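Local coordinates for invasion protein InvA (Salmonella enterica, PDB 2X49) that forms part of the type III secretion export apparatus and is involved in invasion of intestinal epithelial cells, represented here by its C-terminal domain, at residues 15-19 with 47-51; 74-80 with 104-109; 212-216 with 296-300. All coordinates share one frame. Residues are numbered along the deposited sequence.

Contact 1: residues 15-19 with 47-51; sequences PKSRR and LLRDG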
ATOM      1  N   PRO A  15      20.911   3.652 -12.340  1.00 16.17           N
ATOM      2  CA  PRO A  15      21.828   3.992 -13.424  1.00 16.20           C
ATOM      3  C   PRO A  15      23.121   4.590 -12.909  1.00 15.39           C
ATOM      4  O   PRO A  15      23.126   5.405 -12.033  1.00 16.72           O
ATOM      5  CB  PRO A  15      21.041   5.051 -14.224  1.00 16.80           C
ATOM      6  CG  PRO A  15      19.626   4.978 -13.771  1.00 17.61           C
ATOM      7  CD  PRO A  15      19.713   4.522 -12.335  1.00 16.39           C
ATOM      8  N   LYS A  16      24.198   4.134 -13.511  1.00 17.42           N
ATOM      9  CA  LYS A  16      25.533   4.662 -13.233  1.00 17.28           C
ATOM     10  C   LYS A  16      25.543   6.187 -13.288  1.00 17.18           C
ATOM     11  O   LYS A  16      26.129   6.860 -12.438  1.00 16.15           O
ATOM     12  CB  LYS A  16      26.584   4.036 -14.162  1.00 18.12           C
ATOM     13  CG  LYS A  16      28.003   4.439 -13.872  1.00 19.93           C
ATOM     14  CD  LYS A  16      29.028   3.759 -14.789  1.00 21.31           C
ATOM     15  CE  LYS A  16      29.124   2.214 -14.643  1.00 24.86           C
ATOM     16  NZ  LYS A  16      29.272   1.727 -13.228  1.00 26.89           N
ATOM     17  N   SER A  17      24.795   6.691 -14.254  1.00 18.02           N
ATOM     18  CA  SER A  17      24.674   8.140 -14.498  1.00 17.99           C
ATOM     19  C   SER A  17      23.967   8.919 -13.415  1.00 17.08           C
ATOM     20  O   SER A  17      24.046  10.144 -13.402  1.00 18.35           O
ATOM     21  CB  SER A  17      23.947   8.465 -15.811  1.00 18.92           C
ATOM     22  OG  SER A  17      22.588   8.034 -15.773  1.00 20.67           O
ATOM     23  N   ARG A  18      23.243   8.215 -12.545  1.00 16.86           N
ATOM     24  CA  ARG A  18      22.469   8.853 -11.462  1.00 16.24           C
ATOM     25  C   ARG A  18      23.007   8.547 -10.066  1.00 16.79           C
ATOM     26  O   ARG A  18      22.564   9.110  -9.078  1.00 16.73           O
ATOM     27  CB  ARG A  18      20.981   8.421 -11.527  1.00 17.39           C
ATOM     28  CG  ARG A  18      20.263   8.776 -12.838  1.00 16.83           C
ATOM     29  CD  ARG A  18      19.882  10.188 -12.906  1.00 16.51           C
ATOM     30  NE  ARG A  18      18.969  10.420 -14.018  1.00 17.64           N
ATOM     31  CZ  ARG A  18      18.562  11.626 -14.421  1.00 14.87           C
ATOM     32  NH1 ARG A  18      19.005  12.703 -13.790  1.00 14.98           N
ATOM     33  NH2 ARG A  18      17.699  11.751 -15.409  1.00 15.45           N
ATOM     34  N   ARG A  19      23.967   7.638 -10.000  1.00 16.38           N
ATOM     35  CA  ARG A  19      24.440   7.088  -8.702  1.00 17.74           C
ATOM     36  C   ARG A  19      24.919   8.181  -7.754  1.00 16.98           C
ATOM     37  O   ARG A  19      24.546   8.218  -6.553  1.00 17.75           O
ATOM     38  CB  ARG A  19      25.533   6.011  -8.923  1.00 17.09           C
ATOM     39  CG  ARG A  19      26.291   5.505  -7.709  1.00 19.67           C
ATOM     40  CD  ARG A  19      25.409   4.412  -7.037  1.00 21.90           C
ATOM     41  NE  ARG A  19      26.131   3.784  -5.936  1.00 20.53           N
ATOM     42  CZ  ARG A  19      26.922   2.714  -6.020  1.00 19.43           C
ATOM     43  NH1 ARG A  19      27.153   2.095  -7.163  1.00 20.36           N
ATOM     44  NH2 ARG A  19      27.563   2.292  -4.939  1.00 19.19           N
ATOM     45  N   LEU A  47      21.274  -1.244  -0.100  1.00 16.58           N
ATOM     46  CA  LEU A  47      22.511  -1.155  -0.908  1.00 14.72           C
ATOM     47  C   LEU A  47      22.158  -0.643  -2.306  1.00 16.07           C
ATOM     48  O   LEU A  47      21.168  -1.040  -2.917  1.00 16.33           O
ATOM     49  CB  LEU A  47      23.269  -2.503  -1.022  1.00 14.50           C
ATOM     50  CG  LEU A  47      23.418  -3.289   0.278  1.00 17.04           C
ATOM     51  CD1 LEU A  47      24.046  -4.663   0.063  1.00 21.01           C
ATOM     52  CD2 LEU A  47      24.251  -2.516   1.281  1.00 22.76           C
ATOM     53  N   LEU A  48      22.959   0.274  -2.785  1.00 15.68           N
ATOM     54  CA  LEU A  48      22.882   0.714  -4.209  1.00 16.53           C
ATOM     55  C   LEU A  48      23.936  -0.009  -5.032  1.00 16.23           C
ATOM     56  O   LEU A  48      25.101  -0.173  -4.626  1.00 15.92           O
ATOM     57  CB  LEU A  48      23.092   2.236  -4.397  1.00 16.57           C
ATOM     58  CG  LEU A  48      22.207   3.196  -3.609  1.00 20.43           C
ATOM     59  CD1 LEU A  48      22.420   4.661  -4.063  1.00 22.05           C
ATOM     60  CD2 LEU A  48      20.751   2.864  -3.583  1.00 20.71           C
ATOM     61  N   ARG A  49      23.506  -0.423  -6.213  1.00 15.35           N
ATOM     62  CA  ARG A  49      24.368  -1.109  -7.184  1.00 15.88           C
ATOM     63  C   ARG A  49      24.098  -0.548  -8.572  1.00 15.39           C
ATOM     64  O   ARG A  49      22.970  -0.246  -8.891  1.00 14.90           O
ATOM     65  CB  ARG A  49      24.124  -2.615  -7.136  1.00 17.69           C
ATOM     66  CG  ARG A  49      24.895  -3.445  -8.109  1.00 22.37           C
ATOM     67  CD  ARG A  49      24.817  -4.959  -7.753  1.00 27.05           C
ATOM     68  NE  ARG A  49      25.054  -5.223  -6.323  1.00 33.93           N
ATOM     69  CZ  ARG A  49      24.912  -6.417  -5.741  1.00 36.39           C
ATOM     70  NH1 ARG A  49      24.529  -7.463  -6.453  1.00 37.98           N
ATOM     71  NH2 ARG A  49      25.139  -6.566  -4.438  1.00 38.62           N
ATOM     72  N   ASP A  50      25.127  -0.326  -9.369  1.00 15.63           N
ATOM     73  CA  ASP A  50      24.853   0.164 -10.725  1.00 15.50           C
ATOM     74  C   ASP A  50      24.297  -0.990 -11.562  1.00 15.42           C
ATOM     75  O   ASP A  50      24.827  -2.066 -11.579  1.00 17.92           O
ATOM     76  CB  ASP A  50      26.129   0.726 -11.351  1.00 16.92           C
ATOM     77  CG  ASP A  50      26.622   1.992 -10.657  1.00 18.50           C
ATOM     78  OD1 ASP A  50      25.915   2.535  -9.765  1.00 21.31           O
ATOM     79  OD2 ASP A  50      27.753   2.416 -10.988  1.00 21.24           O
ATOM     80  N   GLY A  51      23.188  -0.732 -12.224  1.00 15.47           N
ATOM     81  CA  GLY A  51      22.543  -1.743 -13.077  1.00 16.35           C
ATOM     82  C   GLY A  51      22.943  -1.668 -14.523  1.00 16.74           C
ATOM     83  O   GLY A  51      22.749  -0.693 -15.211  1.00 16.74           O
TER
HETATM   84  O   HOH W   1      24.226   1.494 -15.019  1.00 23.15           O

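Contact 2: residues 74-80 with 104-109; sequences YFDLMRV and YFWVTH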
ATOM      1  N   TYR A  74      11.237   9.613 -13.830  1.00 17.35           N
ATOM      2  CA  TYR A  74      11.845  10.711 -14.642  1.00 16.64           C
ATOM      3  C   TYR A  74      12.379  11.754 -13.701  1.00 16.96           C
ATOM      4  O   TYR A  74      11.738  12.738 -13.359  1.00 17.18           O
ATOM      5  CB  TYR A  74      10.872  11.252 -15.735  1.00 16.86           C
ATOM      6  CG  TYR A  74      10.687  10.257 -16.857  1.00 18.26           C
ATOM      7  CD1 TYR A  74      11.569  10.210 -17.938  1.00 15.95           C
ATOM      8  CD2 TYR A  74       9.643   9.329 -16.857  1.00 20.00           C
ATOM      9  CE1 TYR A  74      11.473   9.297 -18.892  1.00 17.33           C
ATOM     10  CE2 TYR A  74       9.524   8.412 -17.831  1.00 17.90           C
ATOM     11  CZ  TYR A  74      10.418   8.396 -18.871  1.00 18.56           C
ATOM     12  OH  TYR A  74      10.337   7.458 -19.874  1.00 19.66           O
ATOM     13  N   PHE A  75      13.633  11.556 -13.337  1.00 16.64           N
ATOM     14  CA  PHE A  75      14.327  12.335 -12.301  1.00 16.51           C
ATOM     15  C   PHE A  75      14.320  13.840 -12.552  1.00 17.09           C
ATOM     16  O   PHE A  75      14.309  14.645 -11.607  1.00 19.02           O
ATOM     17  CB  PHE A  75      15.780  11.882 -12.099  1.00 15.92           C
ATOM     18  CG  PHE A  75      15.901  10.512 -11.488  1.00 17.39           C
ATOM     19  CD1 PHE A  75      15.644  10.333 -10.157  1.00 18.88           C
ATOM     20  CD2 PHE A  75      16.195   9.398 -12.274  1.00 17.40           C
ATOM     21  CE1 PHE A  75      15.727   9.066  -9.584  1.00 20.48           C
ATOM     22  CE2 PHE A  75      16.264   8.109 -11.701  1.00 21.15           C
ATOM     23  CZ  PHE A  75      16.042   7.967 -10.367  1.00 20.81           C
ATOM     24  N   ASP A  76      14.306  14.201 -13.814  1.00 17.58           N
ATOM     25  CA  ASP A  76      14.396  15.623 -14.218  1.00 17.54           C
ATOM     26  C   ASP A  76      13.014  16.258 -14.499  1.00 17.75           C
ATOM     27  O   ASP A  76      12.925  17.425 -14.871  1.00 18.44           O
ATOM     28  CB  ASP A  76      15.336  15.772 -15.437  1.00 16.87           C
ATOM     29  CG  ASP A  76      16.730  15.140 -15.200  1.00 17.14           C
ATOM     30  OD1 ASP A  76      17.217  15.192 -14.066  1.00 20.59           O
ATOM     31  OD2 ASP A  76      17.286  14.551 -16.156  1.00 18.89           O
ATOM     32  N   LEU A  77      11.947  15.466 -14.310  1.00 16.32           N
ATOM     33  CA  LEU A  77      10.537  15.904 -14.602  1.00 17.88           C
ATOM     34  C   LEU A  77       9.698  15.853 -13.308  1.00 16.64           C
ATOM     35  O   LEU A  77      10.188  15.522 -12.245  1.00 16.45           O
ATOM     36  CB  LEU A  77       9.881  15.056 -15.717  1.00 18.94           C
ATOM     37  CG  LEU A  77      10.603  14.897 -17.084  1.00 17.39           C
ATOM     38  CD1 LEU A  77       9.881  14.007 -18.081  1.00 18.30           C
ATOM     39  CD2 LEU A  77      10.808  16.334 -17.649  1.00 18.86           C
ATOM     40  N   MET A  78       8.428  16.216 -13.470  1.00 17.15           N
ATOM     41  CA  MET A  78       7.420  16.260 -12.413  1.00 17.88           C
ATOM     42  C   MET A  78       6.267  15.344 -12.773  1.00 18.07           C
ATOM     43  O   MET A  78       5.756  15.363 -13.875  1.00 17.57           O
ATOM     44  CB  MET A  78       6.877  17.690 -12.239  1.00 18.32           C
ATOM     45  CG  MET A  78       7.885  18.671 -11.811  1.00 18.81           C
ATOM     46  SD  MET A  78       8.493  18.401 -10.151  1.00 23.90           S
ATOM     47  CE  MET A  78       7.043  18.939  -9.203  1.00 23.27           C
ATOM     48  N   ARG A  79       5.773  14.615 -11.784  1.00 18.28           N
ATOM     49  CA  ARG A  79       4.606  13.767 -12.035  1.00 18.11           C
ATOM     50  C   ARG A  79       3.295  14.466 -11.750  1.00 17.42           C
ATOM     51  O   ARG A  79       3.138  15.084 -10.693  1.00 18.59           O
ATOM     52  CB  ARG A  79       4.691  12.497 -11.202  1.00 19.63           C
ATOM     53  CG  ARG A  79       3.557  11.576 -11.566  1.00 21.77           C
ATOM     54  CD  ARG A  79       3.440  10.270 -10.786  1.00 23.74           C
ATOM     55  NE  ARG A  79       2.042   9.819 -10.867  1.00 24.78           N
ATOM     56  CZ  ARG A  79       1.358   9.230  -9.892  1.00 20.80           C
ATOM     57  NH1 ARG A  79       1.933   8.971  -8.724  1.00 21.61           N
ATOM     58  NH2 ARG A  79       0.076   8.903 -10.084  1.00 26.18           N
ATOM     59  N   VAL A  80       2.368  14.323 -12.696  1.00 16.94           N
ATOM     60  CA  VAL A  80       0.968  14.816 -12.570  1.00 16.07           C
ATOM     61  C   VAL A  80       0.138  13.706 -11.972  1.00 15.88           C
ATOM     62  O   VAL A  80      -0.298  12.774 -12.623  1.00 16.73           O
ATOM     63  CB  VAL A  80       0.332  15.294 -13.905  1.00 15.40           C
ATOM     64  CG1 VAL A  80      -0.996  16.080 -13.628  1.00 15.39           C
ATOM     65  CG2 VAL A  80       1.283  16.212 -14.653  1.00 16.49           C
ATOM     66  N   TYR A 104       1.302   6.500 -15.802  1.00 17.36           N
ATOM     67  CA  TYR A 104       2.000   7.603 -15.099  1.00 16.96           C
ATOM     68  C   TYR A 104       2.379   8.685 -16.086  1.00 18.45           C
ATOM     69  O   TYR A 104       2.953   8.404 -17.115  1.00 19.72           O
ATOM     70  CB  TYR A 104       3.251   7.086 -14.404  1.00 17.73           C
ATOM     71  CG  TYR A 104       2.972   5.957 -13.457  1.00 16.07           C
ATOM     72  CD1 TYR A 104       2.767   6.187 -12.129  1.00 21.34           C
ATOM     73  CD2 TYR A 104       2.932   4.639 -13.912  1.00 18.77           C
ATOM     74  CE1 TYR A 104       2.491   5.152 -11.279  1.00 19.56           C
ATOM     75  CE2 TYR A 104       2.644   3.593 -13.057  1.00 21.63           C
ATOM     76  CZ  TYR A 104       2.450   3.866 -11.727  1.00 19.22           C
ATOM     77  OH  TYR A 104       2.191   2.914 -10.770  1.00 26.39           O
ATOM     78  N   PHE A 105       2.079   9.923 -15.714  1.00 17.53           N
ATOM     79  CA  PHE A 105       2.226  11.075 -16.593  1.00 17.58           C
ATOM     80  C   PHE A 105       3.181  12.079 -15.985  1.00 17.97           C
ATOM     81  O   PHE A 105       3.037  12.529 -14.849  1.00 19.48           O
ATOM     82  CB  PHE A 105       0.844  11.710 -16.834  1.00 15.94           C
ATOM     83  CG  PHE A 105      -0.112  10.791 -17.566  1.00 17.60           C
ATOM     84  CD1 PHE A 105      -0.171  10.775 -18.947  1.00 19.68           C
ATOM     85  CD2 PHE A 105      -0.924   9.928 -16.858  1.00 16.90           C
ATOM     86  CE1 PHE A 105      -1.020   9.897 -19.606  1.00 20.63           C
ATOM     87  CE2 PHE A 105      -1.803   9.069 -17.524  1.00 17.78           C
ATOM     88  CZ  PHE A 105      -1.818   9.028 -18.863  1.00 20.16           C
ATOM     89  N   TRP A 106       4.160  12.405 -16.794  1.00 17.59           N
ATOM     90  CA  TRP A 106       5.230  13.316 -16.362  1.00 17.40           C
ATOM     91  C   TRP A 106       5.289  14.521 -17.338  1.00 18.34           C
ATOM     92  O   TRP A 106       5.174  14.392 -18.575  1.00 19.05           O
ATOM     93  CB  TRP A 106       6.587  12.617 -16.320  1.00 17.80           C
ATOM     94  CG  TRP A 106       6.690  11.395 -15.405  1.00 17.00           C
ATOM     95  CD1 TRP A 106       6.190  10.127 -15.660  1.00 18.90           C
ATOM     96  CD2 TRP A 106       7.320  11.338 -14.150  1.00 17.96           C
ATOM     97  NE1 TRP A 106       6.517   9.322 -14.643  1.00 16.34           N
ATOM     98  CE2 TRP A 106       7.194  10.023 -13.677  1.00 15.00           C
ATOM     99  CE3 TRP A 106       8.019  12.265 -13.377  1.00 15.59           C
ATOM    100  CZ2 TRP A 106       7.735   9.607 -12.448  1.00 16.28           C
ATOM    101  CZ3 TRP A 106       8.529  11.875 -12.181  1.00 14.15           C
ATOM    102  CH2 TRP A 106       8.414  10.541 -11.705  1.00 16.51           C
ATOM    103  N   VAL A 107       5.566  15.683 -16.735  1.00 17.82           N
ATOM    104  CA  VAL A 107       5.683  16.930 -17.471  1.00 17.46           C
ATOM    105  C   VAL A 107       6.929  17.707 -17.033  1.00 17.28           C
ATOM    106  O   VAL A 107       7.569  17.442 -16.013  1.00 15.95           O
ATOM    107  CB  VAL A 107       4.422  17.823 -17.321  1.00 17.91           C
ATOM    108  CG1 VAL A 107       3.188  17.098 -17.844  1.00 18.86           C
ATOM    109  CG2 VAL A 107       4.237  18.261 -15.912  1.00 16.71           C
ATOM    110  N   THR A 108       7.230  18.702 -17.837  1.00 16.56           N
ATOM    111  CA  THR A 108       8.326  19.586 -17.459  1.00 16.14           C
ATOM    112  C   THR A 108       7.984  20.412 -16.246  1.00 16.19           C
ATOM    113  O   THR A 108       6.818  20.626 -15.896  1.00 15.57           O
ATOM    114  CB  THR A 108       8.787  20.532 -18.624  1.00 15.94           C
ATOM    115  OG1 THR A 108       7.748  21.493 -18.910  1.00 16.85           O
ATOM    116  CG2 THR A 108       9.164  19.729 -19.888  1.00 15.16           C
ATOM    117  N   HIS A 109       9.018  20.989 -15.666  1.00 16.38           N
ATOM    118  CA  HIS A 109       8.838  21.853 -14.502  1.00 16.67           C
ATOM    119  C   HIS A 109       7.962  23.061 -14.858  1.00 16.51           C
ATOM    120  O   HIS A 109       7.020  23.446 -14.128  1.00 15.60           O
ATOM    121  CB  HIS A 109      10.163  22.291 -13.885  1.00 15.90           C
ATOM    122  CG  HIS A 109      10.867  21.202 -13.129  1.00 18.54           C
ATOM    123  ND1 HIS A 109      10.972  21.193 -11.757  1.00 21.91           N
ATOM    124  CD2 HIS A 109      11.499  20.086 -13.555  1.00 17.57           C
ATOM    125  CE1 HIS A 109      11.650  20.126 -11.367  1.00 23.23           C
ATOM    126  NE2 HIS A 109      11.978  19.429 -12.439  1.00 17.65           N
TER
HETATM  127  O   HOH W   2      12.744  16.620 -11.282  1.00 28.24           O
HETATM  128  O   HOH W   3       0.617  10.413 -13.258  1.00 17.59           O

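Contact 3: residues 212-216 with 296-300; sequences INLVE and VDVRR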
ATOM      1  N   ILE A 212      -8.106 -13.975  10.289  1.00 19.66           N
ATOM      2  CA  ILE A 212      -8.572 -13.097   9.171  1.00 20.82           C
ATOM      3  C   ILE A 212      -9.650 -12.184   9.715  1.00 19.72           C
ATOM      4  O   ILE A 212      -9.642 -10.952   9.558  1.00 18.46           O
ATOM      5  CB  ILE A 212      -9.106 -13.860   8.014  1.00 21.93           C
ATOM      6  CG1 ILE A 212      -7.979 -14.657   7.381  1.00 25.57           C
ATOM      7  CG2 ILE A 212      -9.680 -12.939   6.938  1.00 23.79           C
ATOM      8  CD1 ILE A 212      -6.769 -13.897   7.248  1.00 24.80           C
ATOM      9  N   ASN A 213     -10.562 -12.846  10.377  1.00 18.96           N
ATOM     10  CA  ASN A 213     -11.690 -12.153  10.991  1.00 19.22           C
ATOM     11  C   ASN A 213     -11.169 -11.119  11.984  1.00 18.97           C
ATOM     12  O   ASN A 213     -11.603 -10.013  12.026  1.00 17.95           O
ATOM     13  CB  ASN A 213     -12.669 -13.133  11.661  1.00 19.64           C
ATOM     14  CG  ASN A 213     -13.446 -13.956  10.658  1.00 21.65           C
ATOM     15  OD1 ASN A 213     -13.382 -13.714   9.457  1.00 28.34           O
ATOM     16  ND2 ASN A 213     -14.193 -14.946  11.153  1.00 26.26           N
ATOM     17  N   LEU A 214     -10.223 -11.527  12.826  1.00 17.50           N
ATOM     18  CA  LEU A 214      -9.649 -10.631  13.842  1.00 17.77           C
ATOM     19  C   LEU A 214      -9.057  -9.368  13.208  1.00 18.67           C
ATOM     20  O   LEU A 214      -9.229  -8.236  13.711  1.00 17.69           O
ATOM     21  CB  LEU A 214      -8.581 -11.371  14.709  1.00 17.58           C
ATOM     22  CG  LEU A 214      -7.893 -10.563  15.805  1.00 18.37           C
ATOM     23  CD1 LEU A 214      -8.941 -10.055  16.803  1.00 18.76           C
ATOM     24  CD2 LEU A 214      -6.735 -11.335  16.485  1.00 19.56           C
ATOM     25  N   VAL A 215      -8.299  -9.570  12.145  1.00 17.39           N
ATOM     26  CA  VAL A 215      -7.688  -8.450  11.430  1.00 17.39           C
ATOM     27  C   VAL A 215      -8.732  -7.439  10.972  1.00 17.92           C
ATOM     28  O   VAL A 215      -8.545  -6.244  11.109  1.00 17.04           O
ATOM     29  CB  VAL A 215      -6.794  -8.880  10.212  1.00 17.20           C
ATOM     30  CG1 VAL A 215      -6.463  -7.653   9.377  1.00 17.46           C
ATOM     31  CG2 VAL A 215      -5.534  -9.493  10.738  1.00 17.57           C
ATOM     32  N   GLU A 216      -9.854  -7.938  10.519  1.00 18.27           N
ATOM     33  CA  GLU A 216     -10.903  -7.047  10.032  1.00 18.22           C
ATOM     34  C   GLU A 216     -11.403  -6.135  11.168  1.00 19.53           C
ATOM     35  O   GLU A 216     -11.769  -4.954  10.974  1.00 18.72           O
ATOM     36  CB  GLU A 216     -12.037  -7.839   9.370  1.00 17.72           C
ATOM     37  CG  GLU A 216     -12.789  -7.027   8.378  1.00 20.71           C
ATOM     38  CD  GLU A 216     -11.963  -6.576   7.145  1.00 20.86           C
ATOM     39  OE1 GLU A 216     -10.816  -7.069   6.898  1.00 17.85           O
ATOM     40  OE2 GLU A 216     -12.489  -5.735   6.384  1.00 19.12           O
ATOM     41  N   VAL A 296     -18.300  -3.262   4.105  1.00 18.67           N
ATOM     42  CA  VAL A 296     -17.411  -3.989   5.020  1.00 19.72           C
ATOM     43  C   VAL A 296     -17.546  -5.498   4.834  1.00 19.03           C
ATOM     44  O   VAL A 296     -16.606  -6.232   4.996  1.00 19.96           O
ATOM     45  CB  VAL A 296     -17.603  -3.641   6.540  1.00 19.84           C
ATOM     46  CG1 VAL A 296     -18.979  -4.049   7.001  1.00 23.21           C
ATOM     47  CG2 VAL A 296     -16.514  -4.336   7.327  1.00 23.22           C
ATOM     48  N   ASP A 297     -18.734  -5.963   4.505  1.00 19.07           N
ATOM     49  CA  ASP A 297     -18.940  -7.429   4.404  1.00 18.34           C
ATOM     50  C   ASP A 297     -18.158  -8.117   3.293  1.00 18.32           C
ATOM     51  O   ASP A 297     -17.903  -9.324   3.358  1.00 20.88           O
ATOM     52  CB  ASP A 297     -20.419  -7.853   4.455  1.00 19.45           C
ATOM     53  CG  ASP A 297     -21.249  -7.416   3.271  1.00 21.19           C
ATOM     54  OD1 ASP A 297     -20.814  -6.585   2.469  1.00 24.38           O
ATOM     55  OD2 ASP A 297     -22.412  -7.889   3.182  1.00 24.75           O
ATOM     56  N   VAL A 298     -17.761  -7.353   2.287  1.00 16.02           N
ATOM     57  CA  VAL A 298     -17.099  -7.936   1.104  1.00 15.60           C
ATOM     58  C   VAL A 298     -15.629  -7.469   0.920  1.00 13.71           C
ATOM     59  O   VAL A 298     -14.860  -8.021   0.096  1.00 14.56           O
ATOM     60  CB  VAL A 298     -17.900  -7.699  -0.196  1.00 15.54           C
ATOM     61  CG1 VAL A 298     -19.239  -8.487  -0.171  1.00 14.58           C
ATOM     62  CG2 VAL A 298     -18.083  -6.207  -0.456  1.00 17.44           C
ATOM     63  N   ARG A 299     -15.245  -6.446   1.678  1.00 14.12           N
ATOM     64  CA  ARG A 299     -13.918  -5.777   1.508  1.00 14.20           C
ATOM     65  C   ARG A 299     -12.736  -6.762   1.382  1.00 15.52           C
ATOM     66  O   ARG A 299     -12.007  -6.755   0.380  1.00 15.57           O
ATOM     67  CB  ARG A 299     -13.615  -4.790   2.662  1.00 15.38           C
ATOM     68  CG  ARG A 299     -12.415  -3.844   2.409  1.00 15.85           C
ATOM     69  CD  ARG A 299     -11.673  -3.501   3.651  1.00 13.33           C
ATOM     70  NE  ARG A 299     -10.965  -4.610   4.277  1.00 16.08           N
ATOM     71  CZ  ARG A 299      -9.778  -5.090   3.930  1.00 16.45           C
ATOM     72  NH1 ARG A 299      -9.097  -4.536   2.925  1.00 18.52           N
ATOM     73  NH2 ARG A 299      -9.266  -6.135   4.582  1.00 16.48           N
ATOM     74  N   ARG A 300     -12.604  -7.637   2.376  1.00 15.76           N
ATOM     75  CA  ARG A 300     -11.416  -8.492   2.435  1.00 15.86           C
ATOM     76  C   ARG A 300     -11.404  -9.504   1.300  1.00 15.77           C
ATOM     77  O   ARG A 300     -10.328  -9.941   0.822  1.00 17.90           O
ATOM     78  CB  ARG A 300     -11.274  -9.186   3.796  1.00 15.48           C
ATOM     79  CG  ARG A 300     -12.334 -10.182   4.148  1.00 16.95           C
ATOM     80  CD  ARG A 300     -12.282 -10.376   5.658  1.00 17.94           C
ATOM     81  NE  ARG A 300     -13.228 -11.378   6.132  1.00 18.63           N
ATOM     82  CZ  ARG A 300     -14.498 -11.118   6.447  1.00 21.99           C
ATOM     83  NH1 ARG A 300     -14.967  -9.887   6.368  1.00 20.24           N
ATOM     84  NH2 ARG A 300     -15.300 -12.104   6.871  1.00 22.77           N
TER
HETATM   85  O   HOH W   4     -14.112  -7.412   4.938  1.00 16.74           O

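Contact 1: residues 15-19 with 47-51
Asp50 and Arg19 bury the most surface here, 101 and 91 Å², and both direct their CA-to-CB bonds at the opposing segment. Asp50 OD1 accepts a hydrogen bond from Arg19 NH1 at 2.9 Å (N-H...O angle 164°), while OD2 of the same carboxylate receives Lys16 NZ at 2.8 Å. One acid thus serves two bases, a salt-bridge network across 15-19 and 47-51. The setting is a beta-alpha-beta crossover: strand 10-14 leads into helix 16-24, and after helix 27-39 the chain returns as strand 46-50, parallel to and bonded with 10-14. The network therefore joins that first helix to Asp50 on the outermost strand 46-50 of the mixed sheet. Of Leu48, 50 Å² is covered, with its CB 3.7 Å from Arg19 NE and its carbonyl O over a face of the guanidinium, without a hydrogen bond to it. Arg19 NE also pairs with Glu23. Backbones are linked through water 1, which accepts from Lys16 N (3.0 Å) and donates to Gly51 O (2.6 Å).

Contact 2: residues 74-80 with 104-109
A type I turn, closed by Leu77 N to Tyr74 O at 2.9 Å, precedes Met78. At its start Tyr74 meets Trp106 twice: the tyrosine edge points at the indole face (five-membered ring centroid 5.0 Å from the Tyr74 centroid, planes at 65°), and Tyr74 CB makes a CH-pi contact 4.1 Å from the six-membered centroid. Phe75 O reaches His109 through water 2, which donates to Phe75 O and Leu77 O and accepts from His109 NE2. Asp76 turns its carboxylate to Arg18. Leu77 CD1 packs 4.0 Å from Trp106 CB.

Met78 forms an antiparallel hydrogen-bonded pair with Val107: Met78 N to Val107 O is 3.0 Å, Val107 N to Met78 O 2.9 Å. Its CG sits 4.0 Å from the His109 ring centroid, 7° off the normal; the His109 side chain is also about 3 Å from a bound mercury ion. Arg79 forms the non-hydrogen-bonded pair with Trp106 (CA-CA 4.4 Å), laying CB 3.9 Å from the six-membered centroid, over the face opposite Tyr74 N. Arg79 NE donates a hydrogen bond to water 3 (2.8 Å), which also accepts from Phe105 N and donates to Val80 O; the terminal nitrogens form salt bridges with Asp289 and Glu128. Val80 N to Phe105 O, 2.9 Å, extends the ladder, which joins the two central strands of a four-stranded antiparallel sheet.

The aliphatic part of Arg79 thus covers an aromatic ring while its charged end is paired with acids outside the two segments.

Contact 3: residues 212-216 with 296-300
A bidentate Arg-Glu salt bridge joins helix 211-221 to segment 296-300, on helix 299-306, which lies in the beta-alpha-beta crossover between parallel strands 291-294 and 314-317. Val296, ahead of Arg299 in the chain, contributes little side-chain contact (CG2 to Glu216 OE2, 4.4 Å), but its carbonyl O takes a hydrogen bond from water 4 at 2.8 Å. The CA-to-CB bonds of Asp297 and Val298 lead away from 212-216; both side chains meet helix 243-252, Asp297 by a salt bridge to Arg250. Arg299 makes the main bond: NE to Glu216 OE2 is 2.8 Å at 171°, and NH2 to Glu216 OE1 is 2.9 Å at 170°, near-linear geometry with OE2 near the guanidinium plane. Its NH1 bonds to Glu187 and Val315 O. Arg300 buries 76 Å², with CB 3.8 Å from Glu216 OE1. Arg300 N and Arg300 NH1 each donate to water 4 at 3.0 Å; that water gives a weak bond to Glu216 OE2. Farther along the side chain, Arg300 CD rests 3.9 Å from Ile212 CG2.

Overall arrangement
From the N terminus the three contacts follow one another in series, none nested in or crossing another. Contact 1 closes a mainly helical 27-residue excursion within the N-terminal mixed sheet. The chain then forms that sheet's other two strands, 58-63 and 66-72, before contact 2 closes a 23-residue loop containing the edge strand 95-99 of the antiparallel sheet. These two contacts touch: Arg18 NH2 and Asp76 OD2 form a 2.9 Å salt bridge, linking the two sheet regions. Contact 3 spans 79 residues and joins helix 211-221 to helix 299-306, which follows strand 291-294 of the parallel sheet. It lies across the chain's centre from both others, with nearest atoms about 30 Å from contact 1 and about 19 Å from contact 2.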